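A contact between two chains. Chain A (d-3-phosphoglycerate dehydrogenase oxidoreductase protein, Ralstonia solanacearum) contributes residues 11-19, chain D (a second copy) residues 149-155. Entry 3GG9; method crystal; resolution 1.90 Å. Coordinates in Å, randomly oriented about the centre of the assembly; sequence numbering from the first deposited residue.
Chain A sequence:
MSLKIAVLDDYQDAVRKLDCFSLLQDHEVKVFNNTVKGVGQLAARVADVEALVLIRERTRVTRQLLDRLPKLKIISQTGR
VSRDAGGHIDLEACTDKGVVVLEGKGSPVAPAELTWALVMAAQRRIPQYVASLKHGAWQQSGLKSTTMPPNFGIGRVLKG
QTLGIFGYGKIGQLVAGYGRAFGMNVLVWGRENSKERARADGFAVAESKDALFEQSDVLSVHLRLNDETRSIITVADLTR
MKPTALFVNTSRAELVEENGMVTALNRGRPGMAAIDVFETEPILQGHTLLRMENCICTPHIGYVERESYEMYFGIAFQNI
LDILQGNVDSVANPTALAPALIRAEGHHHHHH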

# COMPACT_ATOMS: atom_id res chain seq x y z
N TYR A 11 -3.03 17.96 -13.63
CA TYR A 11 -3.38 18.56 -12.33
C TYR A 11 -2.16 18.92 -11.50
O TYR A 11 -2.15 19.94 -10.84
CB TYR A 11 -4.36 17.67 -11.52
CG TYR A 11 -5.57 17.26 -12.34
CD1 TYR A 11 -6.64 18.12 -12.51
CD2 TYR A 11 -5.63 16.01 -12.94
CE1 TYR A 11 -7.73 17.76 -13.27
CE2 TYR A 11 -6.71 15.62 -13.70
CZ TYR A 11 -7.77 16.51 -13.86
OH TYR A 11 -8.84 16.16 -14.63
N GLN A 12 -1.11 18.10 -11.58
CA GLN A 12 0.09 18.31 -10.78
C GLN A 12 1.24 18.96 -11.56
O GLN A 12 2.37 18.96 -11.07
CB GLN A 12 0.58 16.97 -10.21
CG GLN A 12 -0.29 16.48 -9.10
CD GLN A 12 0.04 15.08 -8.62
OE1 GLN A 12 -0.39 14.09 -9.21
NE2 GLN A 12 0.75 14.99 -7.48
N ASP A 13 0.94 19.45 -12.76
CA ASP A 13 1.89 20.21 -13.60
C ASP A 13 3.14 19.37 -13.83
O ASP A 13 4.25 19.85 -13.68
CB ASP A 13 2.23 21.55 -12.93
CG ASP A 13 2.72 22.59 -13.90
OD1 ASP A 13 2.44 22.47 -15.12
OD2 ASP A 13 3.37 23.54 -13.42
N ALA A 14 2.95 18.09 -14.14
CA ALA A 14 4.08 17.17 -14.26
C ALA A 14 4.69 17.13 -15.63
O ALA A 14 5.87 16.82 -15.77
CB ALA A 14 3.65 15.74 -13.87
N VAL A 15 3.85 17.35 -16.64
CA VAL A 15 4.22 17.19 -18.04
C VAL A 15 5.40 18.06 -18.44
O VAL A 15 6.35 17.58 -19.09
CB VAL A 15 2.99 17.47 -18.97
CG1 VAL A 15 3.38 17.47 -20.45
CG2 VAL A 15 1.86 16.44 -18.68
N ARG A 16 5.37 19.33 -18.04
CA ARG A 16 6.44 20.26 -18.40
C ARG A 16 7.80 19.93 -17.75
O ARG A 16 8.82 20.43 -18.19
CB ARG A 16 6.04 21.72 -18.17
CG ARG A 16 6.06 22.19 -16.73
CD ARG A 16 5.75 23.68 -16.62
NE ARG A 16 5.49 24.07 -15.24
CZ ARG A 16 6.42 24.43 -14.35
NH1 ARG A 16 7.71 24.46 -14.69
NH2 ARG A 16 6.06 24.76 -13.12
N LYS A 17 7.81 19.07 -16.72
CA LYS A 17 9.07 18.69 -16.07
C LYS A 17 9.64 17.37 -16.57
O LYS A 17 10.67 16.92 -16.08
CB LYS A 17 8.89 18.64 -14.57
CG LYS A 17 8.43 19.96 -13.97
CD LYS A 17 7.75 19.70 -12.65
CE LYS A 17 7.10 20.93 -12.10
NZ LYS A 17 6.10 20.49 -11.10
N LEU A 18 8.97 16.74 -17.53
CA LEU A 18 9.42 15.43 -18.03
C LEU A 18 10.62 15.66 -18.91
O LEU A 18 10.70 16.69 -19.56
CB LEU A 18 8.32 14.75 -18.84
CG LEU A 18 6.99 14.39 -18.14
CD1 LEU A 18 6.01 13.85 -19.13
CD2 LEU A 18 7.14 13.41 -16.98
N ASP A 19 11.54 14.69 -18.96
CA ASP A 19 12.65 14.74 -19.91
C ASP A 19 12.16 14.89 -21.34
O ASP A 19 12.76 15.62 -22.12
CB ASP A 19 13.52 13.48 -19.83
CG ASP A 19 14.29 13.37 -18.51
OD1 ASP A 19 14.38 14.35 -17.75
OD2 ASP A 19 14.80 12.26 -18.23
N PRO D 149 13.18 16.42 -5.80
CA PRO D 149 13.36 16.16 -7.24
C PRO D 149 12.09 16.52 -8.04
O PRO D 149 10.99 16.50 -7.48
CB PRO D 149 13.63 14.66 -7.28
CG PRO D 149 14.23 14.36 -5.98
CD PRO D 149 13.49 15.22 -5.00
N PRO D 150 12.25 16.87 -9.34
CA PRO D 150 11.12 17.20 -10.21
C PRO D 150 10.16 16.02 -10.28
O PRO D 150 10.59 14.87 -10.40
CB PRO D 150 11.77 17.41 -11.58
CG PRO D 150 13.09 16.69 -11.49
CD PRO D 150 13.52 16.96 -10.08
N ASN D 151 8.87 16.32 -10.15
CA ASN D 151 7.81 15.29 -10.17
C ASN D 151 7.84 14.26 -9.04
O ASN D 151 7.24 13.18 -9.15
CB ASN D 151 7.73 14.62 -11.55
CG ASN D 151 7.11 15.51 -12.58
OD1 ASN D 151 6.49 16.53 -12.25
ND2 ASN D 151 7.29 15.15 -13.83
N PHE D 152 8.49 14.60 -7.94
CA PHE D 152 8.55 13.68 -6.80
C PHE D 152 7.15 13.46 -6.18
O PHE D 152 6.90 12.45 -5.56
CB PHE D 152 9.51 14.22 -5.74
CG PHE D 152 10.04 13.16 -4.81
CD1 PHE D 152 10.74 12.06 -5.32
CD2 PHE D 152 9.85 13.26 -3.44
CE1 PHE D 152 11.23 11.08 -4.47
CE2 PHE D 152 10.34 12.29 -2.59
CZ PHE D 152 11.03 11.19 -3.11
N GLY D 153 6.23 14.39 -6.41
CA GLY D 153 4.86 14.20 -5.91
C GLY D 153 4.03 13.16 -6.67
O GLY D 153 2.95 12.79 -6.21
N ILE D 154 4.51 12.69 -7.83
CA ILE D 154 3.79 11.61 -8.51
C ILE D 154 4.43 10.24 -8.22
O ILE D 154 5.58 10.17 -7.78
CB ILE D 154 3.54 11.87 -10.04
CG1 ILE D 154 4.80 11.65 -10.87
CG2 ILE D 154 2.90 13.29 -10.29
CD1 ILE D 154 4.60 11.85 -12.35
N GLY D 155 3.68 9.17 -8.46
CA GLY D 155 4.09 7.80 -8.12
C GLY D 155 5.28 7.33 -8.92
O GLY D 155 5.70 7.98 -9.88
O HOH W 1 4.57 17.31 -10.59
O HOH W 2 7.90 18.60 -9.19

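How do the two backbones lie against each other? Neither forms a strand, so no ladder of main-chain bonds joins them. Chain A coils through a short 3-10 segment, Val A15 to Lys A17, while chain D folds through two overlapping turns, type II from Pro D149 to Phe D152 and type I from Asn D151 to Ile D154. The backbones come nearest where the CA atoms of Ala A14 and Asn D151 lie 5.8 Å apart.

What makes Asn D151 the centre of the contact? Its CA-to-CB bond points sideways, yet chi1 in the m well brings the amide to chain A, and this residue has the largest area covered. Asn D151 ND2 donates to Ala A14 O at 2.9 Å with a nearly straight angle of 168°. Ala A14 O also accepts from Lys A17 N at 3.1 Å, so one oxygen serves both the local turn and the partner chain.

How is the rest of the amide accommodated? Asn D151 OD1 sits 3.4 Å from Ala A14 CB and 3.4 Å from Lys A17 CD, while Asn D151 ND2 lies 3.6 Å from Leu A18 CD2. Aliphatic carbons thus flank the polar group without competing for its hydrogen bonds.

Where does water help? Water 1 donates to both Gln A12 O and Asn D151 OD1, at 2.8 and 2.7 Å, giving the amide oxygen a polar partner. Water 2 accepts from Lys A17 NZ at 3.2 Å and from Asn D151 N at 2.7 Å, linking the ammonium group to the partner backbone.

What closes the other end? Gln A12 NE2 makes a weak hydrogen bond to Gly D153 O, 3.4 Å long and bent to 139°. Beside it, the CA-to-CB bond of Ile D154 points toward chain A, with Ile D154 CD1 making a loose apolar contact with Ala A14 CB at 4.3 Å.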